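Local coordinates for DNA mismatch repair protein PMS1 (Saccharomyces cerevisiae, PDB 3H4L) that binds ATP through a GHKL-type ATPase domain and acts in DNA mismatch repair, probably as a MutL-family protein, at residues B[15-18]-B[19-23]; B[49-52]-B[53-56]; B[66-69]-B[70-73]; B[154-157]-B[158-161]; B[174-177]-B[178-181]. All coordinates share one frame; numbering follows the deposited sequence.

Contact 1 (B[15-18]-B[19-23]); sequences HRIT and SGQVI
Q21 folds back on I17 and T18 in the last turns of the α-helix 11-22. Q21 CB lies 3.2 Å from T18 O, and Q21 CG 3.7 Å from I17 O. Beyond CG the chain is extended, and Q21 NE2 ends 4.0 Å from the CG2 methyl of I17, the two side chains meeting at a slant. The backbone N of Q21 bonds to T18 O at 2.7 Å, three residues back, and only weakly to I17 O. V22 N reaches T18 O weakly as well, and I23 is the first residue to leave the helix. On another side of the helix the ring of H15 is held by K77 and M129. R16 makes a salt bridge with D13. S19 N bonds to H15 O in the usual helical way. With chi1 at 64°, S19 turns its hydroxyl back along its own helix. S19 OG lies near two carbonyl oxygens, 2.9 Å from H15 O and 3.0 Å from R16 O.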
loop_
_atom_site.group_PDB
_atom_site.type_symbol
_atom_site.label_atom_id
_atom_site.label_comp_id
_atom_site.label_asym_id
_atom_site.label_seq_id
_atom_site.Cartn_x
_atom_site.Cartn_y
_atom_site.Cartn_z
ATOM N N HIS B 15 1.633 -32.056 -15.429
ATOM C CA HIS B 15 1.459 -31.531 -14.082
ATOM C C HIS B 15 1.587 -30.012 -14.101
ATOM O O HIS B 15 0.849 -29.317 -13.419
ATOM C CB HIS B 15 2.486 -32.166 -13.134
ATOM C CG HIS B 15 2.660 -31.436 -11.836
ATOM N ND1 HIS B 15 1.603 -31.114 -11.010
ATOM C CD2 HIS B 15 3.774 -30.965 -11.226
ATOM C CE1 HIS B 15 2.061 -30.473 -9.947
ATOM N NE2 HIS B 15 3.374 -30.369 -10.053
ATOM N N ARG B 16 2.505 -29.504 -14.913
ATOM C CA ARG B 16 2.736 -28.067 -15.021
ATOM C C ARG B 16 1.525 -27.340 -15.582
ATOM O O ARG B 16 1.048 -26.348 -15.017
ATOM C CB ARG B 16 3.930 -27.805 -15.930
ATOM C CG ARG B 16 4.642 -26.508 -15.630
ATOM C CD ARG B 16 5.752 -26.220 -16.626
ATOM N NE ARG B 16 5.196 -25.648 -17.838
ATOM C CZ ARG B 16 5.069 -26.298 -18.984
ATOM N NH1 ARG B 16 5.475 -27.556 -19.077
ATOM N NH2 ARG B 16 4.507 -25.687 -20.025
ATOM N N ILE B 17 1.049 -27.842 -16.716
ATOM C CA ILE B 17 -0.094 -27.285 -17.416
ATOM C C ILE B 17 -1.374 -27.371 -16.586
ATOM O O ILE B 17 -2.106 -26.383 -16.475
ATOM C CB ILE B 17 -0.283 -28.013 -18.767
ATOM C CG1 ILE B 17 0.936 -27.736 -19.653
ATOM C CG2 ILE B 17 -1.575 -27.567 -19.460
ATOM C CD1 ILE B 17 0.957 -28.560 -20.910
ATOM N N THR B 18 -1.639 -28.537 -16.000
ATOM C CA THR B 18 -2.838 -28.728 -15.187
ATOM C C THR B 18 -2.833 -27.795 -13.987
ATOM O O THR B 18 -3.831 -27.130 -13.706
ATOM C CB THR B 18 -2.940 -30.149 -14.640
ATOM O OG1 THR B 18 -2.767 -31.085 -15.706
ATOM C CG2 THR B 18 -4.303 -30.372 -13.997
ATOM N N SER B 19 -1.716 -27.745 -13.268
ATOM C CA SER B 19 -1.671 -26.873 -12.106
ATOM C C SER B 19 -1.855 -25.423 -12.582
ATOM O O SER B 19 -2.361 -24.579 -11.849
ATOM C CB SER B 19 -0.368 -27.082 -11.318
ATOM O OG SER B 19 0.759 -26.726 -12.082
ATOM N N GLY B 20 -1.485 -25.158 -13.833
ATOM C CA GLY B 20 -1.661 -23.830 -14.400
ATOM C C GLY B 20 -3.143 -23.546 -14.611
ATOM O O GLY B 20 -3.574 -22.402 -14.639
ATOM N N GLN B 21 -3.939 -24.596 -14.761
ATOM C CA GLN B 21 -5.376 -24.438 -14.940
ATOM C C GLN B 21 -6.015 -24.212 -13.570
ATOM O O GLN B 21 -7.138 -23.691 -13.465
ATOM C CB GLN B 21 -5.979 -25.691 -15.574
ATOM C CG GLN B 21 -5.683 -25.871 -17.051
ATOM C CD GLN B 21 -6.094 -27.252 -17.544
ATOM O OE1 GLN B 21 -7.011 -27.870 -16.988
ATOM N NE2 GLN B 21 -5.427 -27.737 -18.594
ATOM N N VAL B 22 -5.313 -24.619 -12.513
ATOM C CA VAL B 22 -5.848 -24.426 -11.173
ATOM C C VAL B 22 -5.559 -23.018 -10.651
ATOM O O VAL B 22 -6.445 -22.355 -10.127
ATOM C CB VAL B 22 -5.290 -25.457 -10.194
ATOM C CG1 VAL B 22 -5.726 -25.117 -8.789
ATOM C CG2 VAL B 22 -5.794 -26.848 -10.576
ATOM N N ILE B 23 -4.318 -22.568 -10.799
ATOM C CA ILE B 23 -3.950 -21.230 -10.351
ATOM C C ILE B 23 -3.886 -20.342 -11.592
ATOM O O ILE B 23 -2.822 -20.159 -12.181
ATOM C CB ILE B 23 -2.575 -21.234 -9.639
ATOM C CG1 ILE B 23 -2.543 -22.330 -8.565
ATOM C CG2 ILE B 23 -2.307 -19.868 -9.022
ATOM C CD1 ILE B 23 -3.714 -22.280 -7.580
#

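Contact 2 (B[49-52]-B[53-56]); sequences FKDY and GLES
D51 turns CG to the far side of CB from its backbone N (chi1 -165°), and L54 lays its CG back beside its own N (chi1 -62°). The D51 carboxylate then meets a methyl, with OD2 3.2 Å from L54 CD1. In the same pair, L54 N bonds to D51 O at 3.0 Å. K50 and E55 run side by side, their CB atoms 3.6 Å apart. S56 OG lies 3.3 Å from K50 CB, against the root of the lysine chain. The backbone forms a tight hairpin turn with a classic beta bulge, in which E55 and S56 both face K50. K50 N donates to S56 O at 2.9 Å in a nearly straight bond (169°). K50 O is gripped from opposite faces of its plane by G53 N and E55 N. D51, Y52 and G53 all have positive phi, and at G53 a CB would run into Y52 O. The turn joins strand 44-50 to strand 56-61. Y52 N bonds to N194, and Y52 also packs on R98 of the second subunit. The F49 side chain packs against helix 167-184 and strand 189-195, while L54 reaches F163 and S164 of helix 157-164.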
loop_
_atom_site.group_PDB
_atom_site.type_symbol
_atom_site.label_atom_id
_atom_site.label_comp_id
_atom_site.label_asym_id
_atom_site.label_seq_id
_atom_site.Cartn_x
_atom_site.Cartn_y
_atom_site.Cartn_z
ATOM N N PHE B 49 2.945 -8.493 -0.158
ATOM C CA PHE B 49 3.254 -8.588 -1.587
ATOM C C PHE B 49 4.607 -7.967 -1.881
ATOM O O PHE B 49 4.931 -6.912 -1.330
ATOM C CB PHE B 49 2.233 -7.810 -2.436
ATOM C CG PHE B 49 0.863 -8.423 -2.480
ATOM C CD1 PHE B 49 -0.074 -8.134 -1.506
ATOM C CD2 PHE B 49 0.511 -9.277 -3.503
ATOM C CE1 PHE B 49 -1.335 -8.684 -1.556
ATOM C CE2 PHE B 49 -0.746 -9.829 -3.555
ATOM C CZ PHE B 49 -1.672 -9.533 -2.583
ATOM N N LYS B 50 5.396 -8.605 -2.739
ATOM C CA LYS B 50 6.667 -8.010 -3.136
ATOM C C LYS B 50 6.499 -7.636 -4.601
ATOM O O LYS B 50 6.162 -8.468 -5.444
ATOM C CB LYS B 50 7.833 -8.960 -2.918
ATOM C CG LYS B 50 8.220 -9.061 -1.447
ATOM C CD LYS B 50 9.659 -9.544 -1.251
ATOM C CE LYS B 50 9.988 -9.680 0.238
ATOM N NZ LYS B 50 11.392 -10.133 0.477
ATOM N N ASP B 51 6.696 -6.354 -4.876
ATOM C CA ASP B 51 6.524 -5.787 -6.204
ATOM C C ASP B 51 5.166 -6.199 -6.770
ATOM O O ASP B 51 5.061 -6.760 -7.861
ATOM C CB ASP B 51 7.659 -6.196 -7.145
ATOM C CG ASP B 51 7.704 -5.333 -8.416
ATOM O OD1 ASP B 51 7.356 -4.133 -8.350
ATOM O OD2 ASP B 51 8.101 -5.843 -9.484
ATOM N N TYR B 52 4.125 -5.914 -5.993
ATOM C CA TYR B 52 2.740 -6.199 -6.365
ATOM C C TYR B 52 2.387 -7.642 -6.732
ATOM O O TYR B 52 1.357 -7.886 -7.346
ATOM C CB TYR B 52 2.328 -5.257 -7.495
ATOM C CG TYR B 52 2.099 -3.841 -7.013
ATOM C CD1 TYR B 52 1.060 -3.557 -6.134
ATOM C CD2 TYR B 52 2.937 -2.794 -7.398
ATOM C CE1 TYR B 52 0.855 -2.273 -5.646
ATOM C CE2 TYR B 52 2.739 -1.496 -6.910
ATOM C CZ TYR B 52 1.692 -1.252 -6.034
ATOM O OH TYR B 52 1.461 0.008 -5.534
ATOM N N GLY B 53 3.222 -8.597 -6.339
ATOM C CA GLY B 53 2.944 -9.986 -6.664
ATOM C C GLY B 53 3.929 -10.562 -7.663
ATOM O O GLY B 53 4.150 -11.779 -7.710
ATOM N N LEU B 54 4.518 -9.688 -8.470
ATOM C CA LEU B 54 5.494 -10.109 -9.473
ATOM C C LEU B 54 6.624 -10.902 -8.840
ATOM O O LEU B 54 7.081 -11.891 -9.400
ATOM C CB LEU B 54 6.078 -8.890 -10.190
ATOM C CG LEU B 54 5.032 -8.078 -10.950
ATOM C CD1 LEU B 54 5.587 -6.724 -11.318
ATOM C CD2 LEU B 54 4.593 -8.862 -12.175
ATOM N N GLU B 55 7.068 -10.462 -7.669
ATOM C CA GLU B 55 8.150 -11.121 -6.949
ATOM C C GLU B 55 7.612 -12.228 -6.049
ATOM O O GLU B 55 8.098 -13.358 -6.074
ATOM C CB GLU B 55 8.911 -10.085 -6.110
ATOM C CG GLU B 55 10.022 -10.636 -5.231
ATOM C CD GLU B 55 11.175 -11.231 -6.020
ATOM O OE1 GLU B 55 11.193 -11.093 -7.269
ATOM O OE2 GLU B 55 12.074 -11.832 -5.387
ATOM N N SER B 56 6.595 -11.915 -5.257
ATOM C CA SER B 56 6.047 -12.927 -4.363
ATOM C C SER B 56 4.849 -12.471 -3.544
ATOM O O SER B 56 4.526 -11.282 -3.474
ATOM C CB SER B 56 7.133 -13.388 -3.397
ATOM O OG SER B 56 7.653 -12.278 -2.680
#

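Contact 3 (B[66-69]-B[70-73]); sequences IDPS and NYEF. With ANP (phosphoaminophosphonic acid-adenylate ester), chain E.
The chain turns sharply between D67 and N70, where N70 N donates to D67 O at 2.7 Å. Y71 N adds a weak bond to P68 O. An Asx turn fixes the start of this bend: D67 OD2 takes the backbone N of S69 at 2.7 Å in a nearly straight bond (173°). S69 OG bonds weakly to the same oxygen. The Y71 ring turns one face to P68. The CA of P68 stands 3.6 Å from the ring centroid, almost on the ring normal, in a CH-pi contact. P68 O lies over a ring face too, 3.4 Å from Y71 CG. The tyrosine CG sits beside its own backbone N (chi1 -74°), which swings the ring back over P68 CA. Y71 OH is hydrogen-bonded to D123 OD2. A leucine in place of Y71 would probably leave P68 without a flat surface to rest on and D123 without its hydroxyl partner. The segment follows the DxGxG motif of GHKL ATPases, whose D61 and G65 line the nucleotide pocket. I66 belongs to that pocket, its CG1 touching the adenine at the N3 side, 3.4 Å from ANP N3. The other branch, I66 CG2, turns to N70 CB at 4.1 Å. N70 OD1 is held by R98. One water donates to P68 O and accepts from E72 N. S69 O meets the F73 ring in its plane, at CD1.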
loop_
_atom_site.group_PDB
_atom_site.type_symbol
_atom_site.label_atom_id
_atom_site.label_comp_id
_atom_site.label_asym_id
_atom_site.label_seq_id
_atom_site.Cartn_x
_atom_site.Cartn_y
_atom_site.Cartn_z
ATOM N N ILE B 66 0.204 -26.672 10.640
ATOM C CA ILE B 66 0.164 -27.957 9.946
ATOM C C ILE B 66 0.787 -29.088 10.758
ATOM O O ILE B 66 1.895 -28.953 11.262
ATOM C CB ILE B 66 0.933 -27.877 8.599
ATOM C CG1 ILE B 66 0.398 -26.719 7.756
ATOM C CG2 ILE B 66 0.814 -29.199 7.843
ATOM C CD1 ILE B 66 1.338 -26.312 6.630
ATOM N N ASP B 67 0.091 -30.213 10.860
ATOM C CA ASP B 67 0.625 -31.342 11.600
ATOM C C ASP B 67 1.900 -31.854 10.930
ATOM O O ASP B 67 1.911 -32.149 9.740
ATOM C CB ASP B 67 -0.418 -32.457 11.668
ATOM C CG ASP B 67 0.046 -33.655 12.491
ATOM O OD1 ASP B 67 -0.827 -34.293 13.116
ATOM O OD2 ASP B 67 1.261 -33.974 12.504
ATOM N N PRO B 68 2.993 -31.971 11.698
ATOM C CA PRO B 68 4.275 -32.449 11.176
ATOM C C PRO B 68 4.166 -33.739 10.380
ATOM O O PRO B 68 4.998 -34.000 9.508
ATOM C CB PRO B 68 5.116 -32.636 12.439
ATOM C CG PRO B 68 4.609 -31.557 13.323
ATOM C CD PRO B 68 3.107 -31.649 13.132
ATOM N N SER B 69 3.153 -34.547 10.680
ATOM C CA SER B 69 2.983 -35.816 9.984
ATOM C C SER B 69 2.493 -35.604 8.564
ATOM O O SER B 69 2.624 -36.497 7.729
ATOM C CB SER B 69 2.001 -36.717 10.731
ATOM O OG SER B 69 0.714 -36.136 10.784
ATOM N N ASN B 70 1.944 -34.418 8.295
ATOM C CA ASN B 70 1.420 -34.086 6.973
ATOM C C ASN B 70 2.449 -33.439 6.052
ATOM O O ASN B 70 2.258 -33.403 4.841
ATOM C CB ASN B 70 0.191 -33.166 7.098
ATOM C CG ASN B 70 -1.071 -33.919 7.520
ATOM O OD1 ASN B 70 -2.150 -33.338 7.644
ATOM N ND2 ASN B 70 -0.937 -35.220 7.734
ATOM N N TYR B 71 3.534 -32.926 6.626
ATOM C CA TYR B 71 4.596 -32.281 5.851
ATOM C C TYR B 71 4.873 -32.983 4.532
ATOM O O TYR B 71 4.802 -32.391 3.461
ATOM C CB TYR B 71 5.914 -32.270 6.635
ATOM C CG TYR B 71 6.015 -31.299 7.793
ATOM C CD1 TYR B 71 7.149 -31.286 8.610
ATOM C CD2 TYR B 71 4.983 -30.404 8.086
ATOM C CE1 TYR B 71 7.252 -30.410 9.690
ATOM C CE2 TYR B 71 5.078 -29.525 9.165
ATOM C CZ TYR B 71 6.216 -29.539 9.963
ATOM O OH TYR B 71 6.313 -28.703 11.051
ATOM N N GLU B 72 5.195 -34.262 4.630
ATOM C CA GLU B 72 5.556 -35.073 3.481
ATOM C C GLU B 72 4.500 -35.276 2.408
ATOM O O GLU B 72 4.839 -35.507 1.248
ATOM C CB GLU B 72 6.027 -36.441 3.971
ATOM C CG GLU B 72 7.149 -37.053 3.151
ATOM C CD GLU B 72 7.732 -38.284 3.825
ATOM O OE1 GLU B 72 7.130 -39.377 3.705
ATOM O OE2 GLU B 72 8.784 -38.142 4.492
ATOM N N PHE B 73 3.228 -35.197 2.787
ATOM C CA PHE B 73 2.147 -35.416 1.834
ATOM C C PHE B 73 1.250 -34.200 1.627
ATOM O O PHE B 73 0.188 -34.299 1.021
ATOM C CB PHE B 73 1.296 -36.598 2.294
ATOM C CG PHE B 73 2.102 -37.758 2.786
ATOM C CD1 PHE B 73 2.550 -37.798 4.106
ATOM C CD2 PHE B 73 2.447 -38.796 1.929
ATOM C CE1 PHE B 73 3.339 -38.865 4.565
ATOM C CE2 PHE B 73 3.232 -39.864 2.374
ATOM C CZ PHE B 73 3.678 -39.898 3.694
HETATM P PG ANP E . -9.721 -26.663 -0.598
HETATM O O1G ANP E . -8.657 -25.678 -0.854
HETATM O O2G ANP E . -10.663 -26.219 0.402
HETATM O O3G ANP E . -10.466 -27.128 -1.819
HETATM P PB ANP E . -7.732 -27.959 0.999
HETATM O O1B ANP E . -7.679 -29.275 1.696
HETATM O O2B ANP E . -7.674 -26.781 1.846
HETATM N N3B ANP E . -8.986 -27.971 0.002
HETATM P PA ANP E . -5.255 -26.965 -0.165
HETATM O O1A ANP E . -5.787 -25.617 -0.171
HETATM O O2A ANP E . -4.308 -27.403 -1.231
HETATM O O3A ANP E . -6.483 -27.970 0.016
HETATM O "O5'" ANP E . -4.308 -27.183 1.098
HETATM C "C5'" ANP E . -4.490 -28.367 1.777
HETATM C "C4'" ANP E . -3.823 -28.848 3.005
HETATM O "O4'" ANP E . -2.704 -28.008 3.344
HETATM C "C3'" ANP E . -4.935 -28.556 3.954
HETATM O "O3'" ANP E . -5.887 -29.626 3.938
HETATM C "C2'" ANP E . -4.202 -28.289 5.235
HETATM O "O2'" ANP E . -4.067 -29.529 5.903
HETATM C "C1'" ANP E . -2.883 -27.640 4.702
HETATM N N9 ANP E . -2.769 -26.151 4.714
HETATM C C8 ANP E . -2.680 -25.227 3.685
HETATM N N7 ANP E . -2.586 -23.976 4.027
HETATM C C5 ANP E . -2.614 -24.045 5.407
HETATM C C6 ANP E . -2.555 -23.066 6.471
HETATM N N6 ANP E . -2.440 -21.769 6.214
HETATM N N1 ANP E . -2.609 -23.464 7.808
HETATM C C2 ANP E . -2.726 -24.800 8.123
HETATM N N3 ANP E . -2.787 -25.801 7.199
HETATM C C4 ANP E . -2.738 -25.370 5.864
HETATM O O HOH W 1 3.797 -28.178 13.391
HETATM O O HOH W 2 5.995 -35.403 7.386
#

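Contact 4 (B[154-157]-B[158-161]); sequences HNLP and VRQK
L156 and R159 lie side by side and point the same way at the N-terminus of helix 157-164, with L156 at the N-cap position. Their CB atoms are 4.0 Å apart. The R159 chain bends about CB-CG and again about CG-CD, which brings its guanidinium to the leucine's end. L156 CD1 sits 3.4 Å from R159 NH2, at a slant to the guanidinium plane. The same arginine makes a cation-pi contact with F153, just before these segments. Q160 points another way. Its chi1 of 168° carries CG away from its own backbone N, and OE1 reaches back to H154 CA at 3.4 Å. P157 begins the helix. Its ring nitrogen has no hydrogen, which costs nothing in the first turn, where backbone N-H groups have no earlier carbonyl of the helix to meet. The first regular helical bonds follow. K161 N donates to P157 O at 2.9 Å. Q160 N donates to L156 O, also at 2.9 Å, with an N-H...O angle of 172°.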
loop_
_atom_site.group_PDB
_atom_site.type_symbol
_atom_site.label_atom_id
_atom_site.label_comp_id
_atom_site.label_asym_id
_atom_site.label_seq_id
_atom_site.Cartn_x
_atom_site.Cartn_y
_atom_site.Cartn_z
ATOM N N HIS B 154 6.657 -18.794 -13.231
ATOM C CA HIS B 154 8.023 -18.758 -13.726
ATOM C C HIS B 154 8.266 -19.772 -14.846
ATOM O O HIS B 154 9.244 -19.656 -15.587
ATOM C CB HIS B 154 9.004 -19.017 -12.577
ATOM C CG HIS B 154 9.124 -20.456 -12.200
ATOM N ND1 HIS B 154 10.108 -21.275 -12.706
ATOM C CD2 HIS B 154 8.352 -21.239 -11.408
ATOM C CE1 HIS B 154 9.937 -22.501 -12.245
ATOM N NE2 HIS B 154 8.878 -22.506 -11.457
ATOM N N ASN B 155 7.400 -20.773 -14.958
ATOM C CA ASN B 155 7.550 -21.785 -16.002
ATOM C C ASN B 155 6.351 -21.817 -16.953
ATOM O O ASN B 155 5.963 -22.867 -17.458
ATOM C CB ASN B 155 7.782 -23.165 -15.379
ATOM C CG ASN B 155 6.735 -23.526 -14.348
ATOM O OD1 ASN B 155 5.973 -22.671 -13.899
ATOM N ND2 ASN B 155 6.700 -24.794 -13.955
ATOM N N LEU B 156 5.767 -20.644 -17.169
ATOM C CA LEU B 156 4.647 -20.446 -18.084
ATOM C C LEU B 156 4.969 -19.079 -18.657
ATOM O O LEU B 156 4.241 -18.113 -18.434
ATOM C CB LEU B 156 3.314 -20.388 -17.338
ATOM C CG LEU B 156 2.791 -21.687 -16.738
ATOM C CD1 LEU B 156 1.460 -21.442 -16.047
ATOM C CD2 LEU B 156 2.633 -22.705 -17.840
ATOM N N PRO B 157 6.075 -18.988 -19.408
ATOM C CA PRO B 157 6.588 -17.773 -20.047
ATOM C C PRO B 157 5.503 -16.848 -20.555
ATOM O O PRO B 157 5.508 -15.652 -20.264
ATOM C CB PRO B 157 7.451 -18.317 -21.176
ATOM C CG PRO B 157 7.956 -19.584 -20.623
ATOM C CD PRO B 157 6.715 -20.176 -19.994
ATOM N N VAL B 158 4.575 -17.402 -21.322
ATOM C CA VAL B 158 3.496 -16.597 -21.866
ATOM C C VAL B 158 2.662 -15.954 -20.765
ATOM O O VAL B 158 2.451 -14.751 -20.788
ATOM C CB VAL B 158 2.579 -17.429 -22.790
ATOM C CG1 VAL B 158 1.495 -16.546 -23.384
ATOM C CG2 VAL B 158 3.405 -18.059 -23.900
ATOM N N ARG B 159 2.199 -16.739 -19.797
ATOM C CA ARG B 159 1.386 -16.185 -18.712
ATOM C C ARG B 159 2.154 -15.191 -17.846
ATOM O O ARG B 159 1.614 -14.148 -17.463
ATOM C CB ARG B 159 0.833 -17.290 -17.815
ATOM C CG ARG B 159 -0.090 -16.760 -16.733
ATOM C CD ARG B 159 -1.403 -17.508 -16.741
ATOM N NE ARG B 159 -1.288 -18.863 -16.215
ATOM C CZ ARG B 159 -2.123 -19.850 -16.518
ATOM N NH1 ARG B 159 -3.129 -19.645 -17.347
ATOM N NH2 ARG B 159 -1.963 -21.042 -15.979
ATOM N N GLN B 160 3.403 -15.520 -17.531
ATOM C CA GLN B 160 4.236 -14.645 -16.713
ATOM C C GLN B 160 4.390 -13.298 -17.404
ATOM O O GLN B 160 4.209 -12.252 -16.795
ATOM C CB GLN B 160 5.609 -15.281 -16.494
ATOM C CG GLN B 160 6.653 -14.360 -15.909
ATOM C CD GLN B 160 8.030 -14.998 -15.903
ATOM O OE1 GLN B 160 8.437 -15.625 -14.923
ATOM N NE2 GLN B 160 8.750 -14.857 -17.011
ATOM N N LYS B 161 4.715 -13.332 -18.687
ATOM C CA LYS B 161 4.893 -12.107 -19.457
ATOM C C LYS B 161 3.641 -11.243 -19.394
ATOM O O LYS B 161 3.730 -10.035 -19.199
ATOM C CB LYS B 161 5.227 -12.450 -20.911
ATOM C CG LYS B 161 5.670 -11.270 -21.762
ATOM C CD LYS B 161 6.001 -11.734 -23.182
ATOM C CE LYS B 161 6.381 -10.574 -24.095
ATOM N NZ LYS B 161 6.584 -11.039 -25.500
#

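Contact 5 (B[174-177]-B[178-181]); sequences CLTV and IQGY
I178 sends CG1 back beside its own backbone N (chi1 -76°), so the branch runs along the previous turn of helix 167-184. There CG1 lies 3.4 Å from C174 O, and CD1 goes on to the sulfur, 4.4 Å from C174 SG. Beyond these segments I178 meets I47 and F49 on strand 44-50. V177 points the same way as Y181, one turn on. V177 CG1 packs on the ring at CE2, 3.7 Å away. The ring also leans on the backbone, with Y181 CD2 3.2 Å from V177 O. The phenol hydroxyl bonds to D35 on helix 26-39. Q179 lies extended along the turn before it, with CG beside its own N. Q179 CG is 3.1 Å from L175 O, and Q179 OE1 ends 3.3 Å from T176 CA. Its side chain also touches H78 of the second subunit. If Q179 were an alanine, a gap would probably open over L175 O and T176 CA, and H78 of the second subunit would lose a surface to lean on. The backbone bonds are the regular i to i+4 set, with Q179 N to L175 O at 2.8 Å. L175 touches I204 on strand 200-206, while V177 and Y181 face helix 26-39. The helix packs on the sheet beside helix 26-39, as expected of the two-layer α/β sandwich of a GHKL ATPase.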
loop_
_atom_site.group_PDB
_atom_site.type_symbol
_atom_site.label_atom_id
_atom_site.label_comp_id
_atom_site.label_asym_id
_atom_site.label_seq_id
_atom_site.Cartn_x
_atom_site.Cartn_y
_atom_site.Cartn_z
ATOM N N CYS B 174 -7.107 -8.365 -7.439
ATOM C CA CYS B 174 -6.760 -9.140 -6.273
ATOM C C CYS B 174 -7.112 -8.400 -4.977
ATOM O O CYS B 174 -7.415 -9.017 -3.960
ATOM C CB CYS B 174 -5.271 -9.439 -6.321
ATOM S SG CYS B 174 -4.675 -10.345 -4.914
ATOM N N LEU B 175 -7.072 -7.070 -5.017
ATOM C CA LEU B 175 -7.391 -6.259 -3.843
ATOM C C LEU B 175 -8.882 -6.327 -3.567
ATOM O O LEU B 175 -9.326 -6.428 -2.416
ATOM C CB LEU B 175 -6.986 -4.805 -4.070
ATOM C CG LEU B 175 -6.962 -3.923 -2.816
ATOM C CD1 LEU B 175 -6.063 -4.536 -1.764
ATOM C CD2 LEU B 175 -6.471 -2.541 -3.188
ATOM N N THR B 176 -9.656 -6.271 -4.641
ATOM C CA THR B 176 -11.106 -6.346 -4.538
ATOM C C THR B 176 -11.490 -7.598 -3.763
ATOM O O THR B 176 -12.319 -7.552 -2.861
ATOM C CB THR B 176 -11.734 -6.418 -5.915
ATOM O OG1 THR B 176 -11.359 -5.258 -6.659
ATOM C CG2 THR B 176 -13.240 -6.478 -5.804
ATOM N N VAL B 177 -10.871 -8.713 -4.125
ATOM C CA VAL B 177 -11.134 -9.977 -3.469
ATOM C C VAL B 177 -10.685 -9.955 -2.015
ATOM O O VAL B 177 -11.311 -10.582 -1.161
ATOM C CB VAL B 177 -10.419 -11.117 -4.196
ATOM C CG1 VAL B 177 -10.322 -12.346 -3.296
ATOM C CG2 VAL B 177 -11.162 -11.439 -5.468
ATOM N N ILE B 178 -9.598 -9.252 -1.720
ATOM C CA ILE B 178 -9.151 -9.206 -0.339
ATOM C C ILE B 178 -10.152 -8.363 0.459
ATOM O O ILE B 178 -10.460 -8.677 1.617
ATOM C CB ILE B 178 -7.705 -8.638 -0.219
ATOM C CG1 ILE B 178 -6.694 -9.700 -0.659
ATOM C CG2 ILE B 178 -7.409 -8.242 1.217
ATOM C CD1 ILE B 178 -5.250 -9.216 -0.704
ATOM N N GLN B 179 -10.684 -7.314 -0.168
ATOM C CA GLN B 179 -11.671 -6.467 0.500
ATOM C C GLN B 179 -12.900 -7.306 0.849
ATOM O O GLN B 179 -13.480 -7.154 1.937
ATOM C CB GLN B 179 -12.063 -5.288 -0.396
ATOM C CG GLN B 179 -10.899 -4.342 -0.695
ATOM C CD GLN B 179 -11.224 -3.318 -1.764
ATOM O OE1 GLN B 179 -11.740 -3.657 -2.824
ATOM N NE2 GLN B 179 -10.911 -2.057 -1.495
ATOM N N GLY B 180 -13.279 -8.212 -0.056
ATOM C CA GLY B 180 -14.426 -9.069 0.195
ATOM C C GLY B 180 -14.267 -9.922 1.453
ATOM O O GLY B 180 -15.165 -10.008 2.290
ATOM N N TYR B 181 -13.112 -10.553 1.599
ATOM C CA TYR B 181 -12.872 -11.390 2.760
ATOM C C TYR B 181 -12.843 -10.563 4.045
ATOM O O TYR B 181 -13.320 -10.996 5.094
ATOM C CB TYR B 181 -11.537 -12.117 2.606
ATOM C CG TYR B 181 -11.547 -13.349 1.720
ATOM C CD1 TYR B 181 -12.084 -14.552 2.176
ATOM C CD2 TYR B 181 -10.950 -13.326 0.450
ATOM C CE1 TYR B 181 -12.022 -15.699 1.404
ATOM C CE2 TYR B 181 -10.884 -14.464 -0.328
ATOM C CZ TYR B 181 -11.419 -15.653 0.153
ATOM O OH TYR B 181 -11.340 -16.805 -0.612
#

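In the fold
Two pairs of contacts touch. Contacts 1 and 4 meet where R16 NE probably donates to N155 O at 2.9 Å, tying helix 11-22 to the loop before helix 157-164. Contacts 2 and 5 meet through F49, whose CZ is 3.9 Å from C174 SG and whose CE1 is 4.0 Å from I178 CD1. Contact 3 stands apart, about 12 Å from contact 1 and about 17 Å from contacts 2 and 5 at the nearest atoms. It alone holds a residue of the ANP pocket. The side chains of V22 and Y181 are about 8 and 9 Å from a bound ANP. Y52 of contact 2 comes within about 5 Å of another bound ANP.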